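Local coordinates for transferrin (Manduca sexta, PDB 6WB6), which transports iron in an insect, binding a single ferric ion per molecule together with carbonate, at residues Ala530-Cys533 with Leu534-Arg538; Ile277-Asn280 with Asp281-Ala284; Phe225-Phe229 with Phe230-Val234; Tyr621-Leu625 with Lys626-Val630. All coordinates share one frame; numbering follows the deposited sequence.

Interaction 1: Ala530-Cys533 with Leu534-Arg538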
loop_
_atom_site.group_PDB
_atom_site.type_symbol
_atom_site.label_atom_id
_atom_site.label_comp_id
_atom_site.label_asym_id
_atom_site.label_seq_id
_atom_site.Cartn_x
_atom_site.Cartn_y
_atom_site.Cartn_z
ATOM N N ALA A 530 0.780 34.379 -9.369
ATOM C CA ALA A 530 0.349 34.115 -10.735
ATOM C C ALA A 530 -1.156 34.320 -10.886
ATOM O O ALA A 530 -1.623 34.788 -11.932
ATOM C CB ALA A 530 0.755 32.690 -11.137
ATOM N N TRP A 531 -1.922 34.000 -9.843
ATOM C CA TRP A 531 -3.367 34.169 -9.919
ATOM C C TRP A 531 -3.759 35.646 -9.860
ATOM O O TRP A 531 -4.684 36.061 -10.562
ATOM C CB TRP A 531 -4.076 33.362 -8.818
ATOM C CG TRP A 531 -3.338 33.243 -7.498
ATOM C CD1 TRP A 531 -3.519 34.004 -6.381
ATOM C CD2 TRP A 531 -2.314 32.292 -7.173
ATOM N NE1 TRP A 531 -2.670 33.589 -5.379
ATOM C CE2 TRP A 531 -1.923 32.537 -5.839
ATOM C CE3 TRP A 531 -1.690 31.262 -7.881
ATOM C CZ2 TRP A 531 -0.929 31.794 -5.206
ATOM C CZ3 TRP A 531 -0.714 30.522 -7.251
ATOM C CH2 TRP A 531 -0.341 30.792 -5.925
ATOM N N LYS A 532 -3.056 36.471 -9.065
ATOM C CA LYS A 532 -3.331 37.911 -9.116
ATOM C C LYS A 532 -2.856 38.504 -10.427
ATOM O O LYS A 532 -3.512 39.385 -10.997
ATOM C CB LYS A 532 -2.657 38.647 -7.960
ATOM C CG LYS A 532 -3.445 39.840 -7.435
ATOM C CD LYS A 532 -4.742 39.386 -6.775
ATOM C CE LYS A 532 -5.518 40.555 -6.191
ATOM N NZ LYS A 532 -6.895 40.136 -5.806
ATOM N N CYS A 533 -1.708 38.028 -10.913
ATOM C CA CYS A 533 -1.140 38.536 -12.151
ATOM C C CYS A 533 -2.050 38.206 -13.331
ATOM O O CYS A 533 -2.264 39.048 -14.211
ATOM C CB CYS A 533 0.272 37.959 -12.297
ATOM S SG CYS A 533 1.147 38.246 -13.832
ATOM N N LEU A 534 -2.648 37.012 -13.335
ATOM C CA LEU A 534 -3.584 36.678 -14.407
ATOM C C LEU A 534 -4.864 37.490 -14.281
ATOM O O LEU A 534 -5.288 38.144 -15.240
ATOM C CB LEU A 534 -3.906 35.180 -14.406
ATOM C CG LEU A 534 -4.428 34.648 -15.753
ATOM C CD1 LEU A 534 -3.367 34.786 -16.881
ATOM C CD2 LEU A 534 -4.861 33.208 -15.639
ATOM N N GLU A 535 -5.499 37.444 -13.105
ATOM C CA GLU A 535 -6.691 38.232 -12.810
ATOM C C GLU A 535 -6.577 39.686 -13.271
ATOM O O GLU A 535 -7.531 40.207 -13.859
ATOM C CB GLU A 535 -6.993 38.186 -11.303
ATOM C CG GLU A 535 -8.156 39.078 -10.883
ATOM C CD GLU A 535 -8.463 39.006 -9.384
ATOM O OE1 GLU A 535 -9.464 39.607 -8.956
ATOM O OE2 GLU A 535 -7.707 38.353 -8.638
ATOM N N GLU A 536 -5.433 40.348 -13.020
ATOM C CA GLU A 536 -5.241 41.768 -13.348
ATOM C C GLU A 536 -4.720 42.006 -14.771
ATOM O O GLU A 536 -4.239 43.109 -15.069
ATOM C CB GLU A 536 -4.279 42.427 -12.348
ATOM C CG GLU A 536 -4.839 42.562 -10.922
ATOM C CD GLU A 536 -3.836 43.168 -9.951
ATOM O OE1 GLU A 536 -2.694 43.448 -10.366
ATOM O OE2 GLU A 536 -4.198 43.385 -8.776
ATOM N N ASP A 537 -4.784 40.995 -15.633
ATOM C CA ASP A 537 -4.357 41.075 -17.033
ATOM C C ASP A 537 -2.924 41.596 -17.171
ATOM O O ASP A 537 -2.536 42.132 -18.219
ATOM C CB ASP A 537 -5.334 41.924 -17.845
ATOM C CG ASP A 537 -6.722 41.299 -17.907
ATOM O OD1 ASP A 537 -6.854 40.112 -17.553
ATOM O OD2 ASP A 537 -7.676 41.985 -18.308
ATOM N N ARG A 538 -2.119 41.437 -16.125
ATOM C CA ARG A 538 -0.691 41.691 -16.249
ATOM C C ARG A 538 0.010 40.563 -16.979
ATOM O O ARG A 538 1.163 40.726 -17.395
ATOM C CB ARG A 538 -0.058 41.882 -14.867
ATOM C CG ARG A 538 -0.629 43.058 -14.095
ATOM C CD ARG A 538 0.149 43.307 -12.808
ATOM N NE ARG A 538 -0.495 42.674 -11.661
ATOM C CZ ARG A 538 0.062 41.775 -10.851
ATOM N NH1 ARG A 538 1.312 41.366 -11.017
ATOM N NH2 ARG A 538 -0.648 41.293 -9.839
#
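The guanidinium of Arg538 folds back on the helix that precedes it. One of its faces rests on Cys533, whose CA stands 3.6 Å above the Arg538 plane near the rim, while Lys532 CG and Glu536 CD lie at the edge of the group, in its plane. A bend at chi3 (-96°) brings the arginine round to this place. Glu536 fixes its rotation: OE1 receives Arg538 NE at 2.7 Å on the anti side of the carboxylate, with a weaker bond from NH2, and the carbonyls of Gln523 and Asp527 hold NH1 and NH2. Lys532 and Glu535 run side by side, joined by a weak salt bridge of 3.4 Å from Lys532 NZ to Glu535 OE2. Inward-facing residues are small or apolar: Ala530 and Leu534 meet strand 542-545, and Cys533 is disulfide-bonded to Cys460. Successive i to i+4 bonds end with Glu536 N to Lys532 O at 3.0 Å. Asp537, its acid group paired with Lys443, then takes positive phi (53°), and Arg538 N makes a weak bond back to Cys533 O. This is the C-terminal end of a short amphipathic helix, closed by a residue in left-handed backbone conformation.

Interaction 2: Ile277-Asn280 with Asp281-Ala284; sequences IGHN and DVLA
His279, Asn280 and Asp281 carry this tight turn, in which the chain leaves a strand and winds briefly into a 3-10 segment. His279 CG occupies the crowded position between backbone N and carbonyl carbon (chi1 56°), which swings the ring back so that it crosses the side chains of Asp281 and Val282 at about a right angle. Asp281 N lies at the ring edge, near its plane, and Asp281 CB approaches His279 ND1 to 3.3 Å. The Asp281 carboxylate is turned steeply against the ring, the two planes 66° apart, and its OD2 is engaged by Arg49 in a salt bridge. One face of the imidazole receives a methyl group: Val282 CG2 stands 3.9 Å from the centroid of the His279 ring, 18° off the normal, a CH-pi contact. A branched residue suits this place because one methyl can cover the ring while CB packs on His279 O.

The backbone supplies two i to i+3 bonds, Val282 N to His279 O at 2.9 Å and Leu283 N to Asn280 O at 3.1 Å, each donor standing above the carbonyl plane. Asn280, exposed, holds CG anti to its backbone N, and its OD1 meets Leu283 CD2 at 3.7 Å as the two side chains cross. Gly278 fits by its smallness, since a beta carbon there would crowd Val282 CG2.

Strand 275-279 is an inner strand of its sheet: Ile277 makes backbone hydrogen bonds with Val54 of strand 53-56 and Gly278 with Val73 of strand 72-79. His279 NE2 bonds to Asp52 while its side chain touches Val46 of helix 39-47, and the turn leads toward helix 286-300.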
loop_
_atom_site.group_PDB
_atom_site.type_symbol
_atom_site.label_atom_id
_atom_site.label_comp_id
_atom_site.label_asym_id
_atom_site.label_seq_id
_atom_site.Cartn_x
_atom_site.Cartn_y
_atom_site.Cartn_z
ATOM N N ILE A 277 -4.736 -6.703 23.221
ATOM C CA ILE A 277 -3.437 -6.938 23.825
ATOM C C ILE A 277 -3.222 -5.847 24.873
ATOM O O ILE A 277 -3.654 -4.706 24.689
ATOM C CB ILE A 277 -2.341 -6.940 22.732
ATOM C CG1 ILE A 277 -1.115 -7.772 23.154
ATOM C CG2 ILE A 277 -1.976 -5.519 22.364
ATOM C CD1 ILE A 277 0.043 -7.765 22.123
ATOM N N GLY A 278 -2.591 -6.204 25.985
ATOM C CA GLY A 278 -2.234 -5.216 26.984
ATOM C C GLY A 278 -0.950 -5.592 27.690
ATOM O O GLY A 278 -0.429 -6.701 27.538
ATOM N N HIS A 279 -0.424 -4.644 28.463
ATOM C CA HIS A 279 0.766 -4.954 29.222
ATOM C C HIS A 279 0.421 -5.868 30.384
ATOM O O HIS A 279 -0.737 -6.020 30.778
ATOM C CB HIS A 279 1.453 -3.694 29.720
ATOM C CG HIS A 279 0.576 -2.803 30.538
ATOM N ND1 HIS A 279 0.224 -3.091 31.835
ATOM C CD2 HIS A 279 -0.008 -1.622 30.240
ATOM C CE1 HIS A 279 -0.553 -2.128 32.299
ATOM N NE2 HIS A 279 -0.709 -1.224 31.351
ATOM N N ASN A 280 1.454 -6.501 30.922
ATOM C CA ASN A 280 1.253 -7.559 31.899
ATOM C C ASN A 280 0.584 -7.034 33.165
ATOM O O ASN A 280 -0.116 -7.787 33.852
ATOM C CB ASN A 280 2.598 -8.214 32.211
ATOM C CG ASN A 280 2.469 -9.430 33.068
ATOM O OD1 ASN A 280 1.849 -10.418 32.671
ATOM N ND2 ASN A 280 3.075 -9.388 34.252
ATOM N N ASP A 281 0.761 -5.748 33.483
ATOM C CA ASP A 281 0.105 -5.208 34.673
ATOM C C ASP A 281 -1.407 -5.080 34.509
ATOM O O ASP A 281 -2.074 -4.638 35.448
ATOM C CB ASP A 281 0.654 -3.835 35.037
ATOM C CG ASP A 281 2.176 -3.788 35.112
ATOM O OD1 ASP A 281 2.811 -4.799 35.467
ATOM O OD2 ASP A 281 2.736 -2.706 34.815
ATOM N N VAL A 282 -1.958 -5.395 33.335
ATOM C CA VAL A 282 -3.411 -5.430 33.190
ATOM C C VAL A 282 -3.976 -6.662 33.872
ATOM O O VAL A 282 -5.135 -6.667 34.296
ATOM C CB VAL A 282 -3.824 -5.390 31.707
ATOM C CG1 VAL A 282 -5.281 -5.730 31.550
ATOM C CG2 VAL A 282 -3.565 -4.012 31.118
ATOM N N LEU A 283 -3.195 -7.734 33.956
ATOM C CA LEU A 283 -3.644 -8.898 34.698
ATOM C C LEU A 283 -3.927 -8.495 36.141
ATOM O O LEU A 283 -3.482 -7.449 36.620
ATOM C CB LEU A 283 -2.597 -10.008 34.635
ATOM C CG LEU A 283 -2.717 -10.944 33.433
ATOM C CD1 LEU A 283 -2.872 -10.160 32.158
ATOM C CD2 LEU A 283 -1.511 -11.847 33.364
ATOM N N ALA A 284 -4.701 -9.322 36.823
ATOM C CA ALA A 284 -5.180 -9.007 38.165
ATOM C C ALA A 284 -6.265 -7.940 38.084
ATOM O O ALA A 284 -7.335 -8.094 38.686
ATOM C CB ALA A 284 -4.031 -8.560 39.076
#

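Interaction 3: Phe225-Phe229 with Phe230-Val234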
loop_
_atom_site.group_PDB
_atom_site.type_symbol
_atom_site.label_atom_id
_atom_site.label_comp_id
_atom_site.label_asym_id
_atom_site.label_seq_id
_atom_site.Cartn_x
_atom_site.Cartn_y
_atom_site.Cartn_z
ATOM N N PHE A 225 -16.351 -23.143 5.386
ATOM C CA PHE A 225 -16.871 -23.213 4.025
ATOM C C PHE A 225 -16.857 -24.632 3.500
ATOM O O PHE A 225 -17.651 -24.961 2.615
ATOM C CB PHE A 225 -16.087 -22.305 3.076
ATOM C CG PHE A 225 -16.595 -20.897 3.051
ATOM C CD1 PHE A 225 -16.146 -19.988 3.965
ATOM C CD2 PHE A 225 -17.545 -20.496 2.133
ATOM C CE1 PHE A 225 -16.613 -18.719 3.978
ATOM C CE2 PHE A 225 -18.016 -19.198 2.137
ATOM C CZ PHE A 225 -17.551 -18.318 3.068
ATOM N N THR A 226 -15.981 -25.488 4.022
ATOM C CA THR A 226 -16.011 -26.882 3.589
ATOM C C THR A 226 -17.244 -27.583 4.154
ATOM O O THR A 226 -17.972 -28.276 3.435
ATOM C CB THR A 226 -14.738 -27.599 4.016
ATOM O OG1 THR A 226 -13.590 -26.931 3.469
ATOM C CG2 THR A 226 -14.747 -29.045 3.553
ATOM N N ARG A 227 -17.515 -27.374 5.435
ATOM C CA ARG A 227 -18.677 -27.987 6.048
ATOM C C ARG A 227 -19.972 -27.485 5.413
ATOM O O ARG A 227 -20.849 -28.280 5.079
ATOM C CB ARG A 227 -18.632 -27.721 7.546
ATOM C CG ARG A 227 -17.530 -28.487 8.192
ATOM C CD ARG A 227 -17.566 -28.398 9.705
ATOM N NE ARG A 227 -18.764 -29.008 10.258
ATOM C CZ ARG A 227 -18.920 -30.309 10.449
ATOM N NH1 ARG A 227 -17.948 -31.150 10.134
ATOM N NH2 ARG A 227 -20.057 -30.754 10.968
ATOM N N LYS A 228 -20.089 -26.183 5.180
ATOM C CA LYS A 228 -21.327 -25.666 4.607
ATOM C C LYS A 228 -21.505 -26.094 3.159
ATOM O O LYS A 228 -22.638 -26.278 2.704
ATOM C CB LYS A 228 -21.355 -24.148 4.693
ATOM C CG LYS A 228 -21.309 -23.662 6.090
ATOM C CD LYS A 228 -21.474 -22.164 6.165
ATOM C CE LYS A 228 -21.585 -21.773 7.596
ATOM N NZ LYS A 228 -21.444 -20.313 7.745
ATOM N N PHE A 229 -20.405 -26.254 2.431
ATOM C CA PHE A 229 -20.493 -26.708 1.052
ATOM C C PHE A 229 -21.240 -28.026 0.989
ATOM O O PHE A 229 -21.961 -28.282 0.033
ATOM C CB PHE A 229 -19.082 -26.845 0.461
ATOM C CG PHE A 229 -19.044 -27.221 -1.013
ATOM C CD1 PHE A 229 -19.308 -26.284 -1.994
ATOM C CD2 PHE A 229 -18.688 -28.494 -1.401
ATOM C CE1 PHE A 229 -19.243 -26.634 -3.338
ATOM C CE2 PHE A 229 -18.630 -28.853 -2.730
ATOM C CZ PHE A 229 -18.908 -27.927 -3.697
ATOM N N PHE A 230 -21.098 -28.851 2.022
ATOM C CA PHE A 230 -21.746 -30.146 2.103
ATOM C C PHE A 230 -22.966 -30.130 3.004
ATOM O O PHE A 230 -23.372 -31.181 3.503
ATOM C CB PHE A 230 -20.737 -31.177 2.585
ATOM C CG PHE A 230 -19.551 -31.327 1.664
ATOM C CD1 PHE A 230 -19.707 -31.851 0.396
ATOM C CD2 PHE A 230 -18.289 -30.933 2.064
ATOM C CE1 PHE A 230 -18.626 -31.988 -0.428
ATOM C CE2 PHE A 230 -17.221 -31.070 1.243
ATOM C CZ PHE A 230 -17.381 -31.594 -0.006
ATOM N N GLY A 231 -23.524 -28.952 3.260
ATOM C CA GLY A 231 -24.721 -28.847 4.078
ATOM C C GLY A 231 -24.511 -29.214 5.525
ATOM O O GLY A 231 -25.487 -29.424 6.260
ATOM N N LEU A 232 -23.269 -29.292 5.960
ATOM C CA LEU A 232 -23.036 -29.768 7.309
ATOM C C LEU A 232 -23.153 -28.633 8.315
ATOM O O LEU A 232 -22.950 -27.465 7.969
ATOM C CB LEU A 232 -21.667 -30.409 7.409
ATOM C CG LEU A 232 -21.577 -31.716 6.625
ATOM C CD1 LEU A 232 -20.133 -32.169 6.557
ATOM C CD2 LEU A 232 -22.414 -32.775 7.284
ATOM N N PRO A 233 -23.499 -28.950 9.561
ATOM C CA PRO A 233 -23.562 -27.910 10.587
ATOM C C PRO A 233 -22.174 -27.477 11.002
ATOM O O PRO A 233 -21.216 -28.250 10.950
ATOM C CB PRO A 233 -24.281 -28.603 11.742
ATOM C CG PRO A 233 -23.866 -30.007 11.617
ATOM C CD PRO A 233 -23.770 -30.280 10.137
ATOM N N VAL A 234 -22.076 -26.221 11.420
ATOM C CA VAL A 234 -20.829 -25.688 11.959
ATOM C C VAL A 234 -21.172 -24.619 12.988
ATOM O O VAL A 234 -21.965 -23.711 12.716
ATOM C CB VAL A 234 -19.909 -25.154 10.832
ATOM C CG1 VAL A 234 -20.664 -24.291 9.845
ATOM C CG2 VAL A 234 -18.726 -24.388 11.408
#
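Phe229 drives the edge of its ring into the face of Phe230 in a T-shaped stack, the two ring centroids 5.0 Å apart and the planes at 85°. Different first torsions make this possible for adjacent residues: Phe229 holds CG anti to its nitrogen (chi1 -176°), whereas Phe230 holds CG anti to its carbonyl carbon (-61°). Phe229 CD2 comes within 3.6 Å of Phe230 CE1, and Thr226 CG2 adds a methyl at the edge of the second ring. This is the buried, densely filled side, suited to large aromatics.

Between the two sides the helix ends in a Schellman motif. Leu232 N bonds to Arg227 O at 2.8 Å and Gly231 N to Lys228 O at 2.9 Å, with Gly231 as the C-prime residue, its positive phi readily adopted without a side chain.

The other side is more open: Arg227, Lys228, Leu232 and Pro233 are partly exposed, though Val234 is buried. Arg227 bends at chi3 and grips one atom side-on: NE and NH2 reach Pro233 O at 2.7 and 2.8 Å, with that oxygen in the guanidinium plane and Leu232 CB over one face. A leucine in its place has no N-H to offer, and Pro233 O would probably be left without both side-chain donors, the departing chain less firmly tied. Lys228, whose NZ pairs with Glu82, crosses Val234 at about a right angle, its CE a tight 3.5 Å from Val234 CG1.

Thr226 and Phe229 pack on Leu208 of helix 203-213, Thr226 also meets strand 90-97, and Arg227 touches Tyr251 of strand 249-252.

Interaction 4: Tyr621-Leu625 with Lys626-Val630; sequences YGEFL and KNNNV
Phe624 and Asn627 close a type I′ beta turn, facing each other as a single antiparallel hydrogen-bonded pair. Phe624 N to Asn627 O is nearly straight at 2.8 Å and lies in the carbonyl plane, whereas Asn627 N approaches Phe624 O from above its plane. Leu625 and Lys626 at the corners both have positive phi, as this turn requires, although neither is a glycine; their side chains are exposed.

Asn627 has CG anti to its carbonyl carbon (chi1 -68°), which carries the carboxamide back beside the turn. Its ND2 lies only 2.5 Å from Leu625 O, a hydrogen bond whose extreme shortness makes the exact distance doubtful. A valine here has no amide to offer, and Leu625 O would probably be left without its side-chain donor, the corner then relying more on the backbone pair.

Glu623 has its CG between staggered positions (chi1 -102°), and from there its chain runs extended past Asn628. The carboxylate and amide planes stand 71° apart, joined by a weak bond of 3.4 Å from Asn628 ND2 to Glu623 OE2. The other carboxylate oxygen, OE1, accepts from a water that in turn accepts from Lys626 N, so an acid at this place reaches both the corner and the returning arm.

Phe624 instead turns its ring away from the returning arm, onto Val361 and Ser364 of helix 360-375 and onto Arg37; Val630 meets Ala362 of that helix. A second water accepts from Val630 N at 2.8 Å and lies 2.9 Å from Gly622 O, close to Asn627 O as well.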
loop_
_atom_site.group_PDB
_atom_site.type_symbol
_atom_site.label_atom_id
_atom_site.label_comp_id
_atom_site.label_asym_id
_atom_site.label_seq_id
_atom_site.Cartn_x
_atom_site.Cartn_y
_atom_site.Cartn_z
ATOM N N TYR A 621 1.495 8.059 5.487
ATOM C CA TYR A 621 1.601 9.438 5.023
ATOM C C TYR A 621 1.354 10.470 6.114
ATOM O O TYR A 621 1.289 11.654 5.809
ATOM C CB TYR A 621 0.625 9.694 3.870
ATOM C CG TYR A 621 0.673 8.665 2.769
ATOM C CD1 TYR A 621 1.873 8.270 2.212
ATOM C CD2 TYR A 621 -0.487 8.074 2.307
ATOM C CE1 TYR A 621 1.924 7.334 1.221
ATOM C CE2 TYR A 621 -0.448 7.133 1.306
ATOM C CZ TYR A 621 0.764 6.764 0.768
ATOM O OH TYR A 621 0.836 5.823 -0.222
ATOM N N GLY A 622 1.226 10.071 7.374
ATOM C CA GLY A 622 0.861 11.002 8.423
ATOM C C GLY A 622 2.066 11.645 9.112
ATOM O O GLY A 622 3.219 11.332 8.833
ATOM N N GLU A 623 1.763 12.562 10.028
ATOM C CA GLU A 623 2.775 13.138 10.908
ATOM C C GLU A 623 3.498 12.047 11.680
ATOM O O GLU A 623 2.896 11.061 12.098
ATOM C CB GLU A 623 2.131 14.106 11.910
ATOM C CG GLU A 623 2.278 15.583 11.589
ATOM C CD GLU A 623 1.938 16.473 12.793
ATOM O OE1 GLU A 623 1.853 15.948 13.929
ATOM O OE2 GLU A 623 1.757 17.695 12.599
ATOM N N PHE A 624 4.800 12.216 11.881
ATOM C CA PHE A 624 5.576 11.233 12.625
ATOM C C PHE A 624 6.406 11.985 13.658
ATOM O O PHE A 624 7.276 12.786 13.298
ATOM C CB PHE A 624 6.441 10.399 11.681
ATOM C CG PHE A 624 7.050 9.206 12.330
ATOM C CD1 PHE A 624 8.168 9.339 13.137
ATOM C CD2 PHE A 624 6.504 7.956 12.147
ATOM C CE1 PHE A 624 8.718 8.259 13.741
ATOM C CE2 PHE A 624 7.048 6.867 12.737
ATOM C CZ PHE A 624 8.159 7.006 13.545
ATOM N N LEU A 625 6.116 11.764 14.936
ATOM C CA LEU A 625 6.667 12.574 16.026
ATOM C C LEU A 625 6.683 14.048 15.656
ATOM O O LEU A 625 7.729 14.691 15.603
ATOM C CB LEU A 625 8.070 12.129 16.401
ATOM C CG LEU A 625 8.191 10.665 16.777
ATOM C CD1 LEU A 625 9.655 10.209 16.678
ATOM C CD2 LEU A 625 7.613 10.480 18.166
ATOM N N LYS A 626 5.496 14.570 15.366
ATOM C CA LYS A 626 5.294 15.988 15.047
ATOM C C LYS A 626 6.153 16.464 13.880
ATOM O O LYS A 626 6.375 17.666 13.730
ATOM C CB LYS A 626 5.549 16.895 16.267
ATOM C CG LYS A 626 4.468 16.780 17.368
ATOM C CD LYS A 626 4.483 17.961 18.355
ATOM C CE LYS A 626 3.527 17.744 19.538
ATOM N NZ LYS A 626 2.359 16.904 19.179
ATOM N N ASN A 627 6.644 15.548 13.042
ATOM C CA ASN A 627 7.315 15.908 11.800
ATOM C C ASN A 627 6.479 15.476 10.610
ATOM O O ASN A 627 5.933 14.376 10.589
ATOM C CB ASN A 627 8.691 15.269 11.702
ATOM C CG ASN A 627 9.648 15.827 12.711
ATOM O OD1 ASN A 627 10.660 16.370 12.345
ATOM N ND2 ASN A 627 9.316 15.710 14.000
ATOM N N ASN A 628 6.398 16.342 9.620
ATOM C CA ASN A 628 5.650 16.040 8.420
ATOM C C ASN A 628 6.582 15.638 7.298
ATOM O O ASN A 628 7.783 15.925 7.317
ATOM C CB ASN A 628 4.799 17.237 8.019
ATOM C CG ASN A 628 3.673 17.447 8.976
ATOM O OD1 ASN A 628 2.632 16.797 8.865
ATOM N ND2 ASN A 628 3.898 18.296 9.983
ATOM N N ASN A 629 6.011 14.929 6.328
ATOM C CA ASN A 629 6.703 14.658 5.085
ATOM C C ASN A 629 7.921 13.796 5.319
ATOM O O ASN A 629 8.885 13.862 4.560
ATOM C CB ASN A 629 7.105 15.961 4.401
ATOM C CG ASN A 629 5.931 16.841 4.167
ATOM O OD1 ASN A 629 4.819 16.353 3.904
ATOM N ND2 ASN A 629 6.140 18.143 4.293
ATOM N N VAL A 630 7.869 12.988 6.372
ATOM C CA VAL A 630 8.939 12.049 6.655
ATOM C C VAL A 630 8.825 10.885 5.674
ATOM O O VAL A 630 7.806 10.185 5.652
ATOM C CB VAL A 630 8.874 11.564 8.104
ATOM C CG1 VAL A 630 10.106 10.769 8.419
ATOM C CG2 VAL A 630 8.739 12.754 9.064
HETATM O O HOH W 1 5.850 12.294 8.172
HETATM O O HOH W 2 2.930 13.839 15.619
#

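In the fold
Along the chain the order is interaction 3, interaction 2, interaction 1, interaction 4, the first two in one transferrin-like half and the last two in the other. Interactions 3 and 2 have centres 38 Å apart and sit on different sheets: helix 223-229 packs on the mixed sheet holding strand 90-97, while strand 275-279 belongs to a four-stranded antiparallel sheet. The side chain of Thr226 is about 12 Å from the bound iron, and the other three contacts lie away from the annotated sites. Interactions 1 and 4 have centres 35 Å apart: helix 530-535 packs on strands 542-545 and 557-560 of the second mixed sheet, whereas turn 621-630 lies against helix 360-375 and, through Phe624 and Arg37, touches the first half.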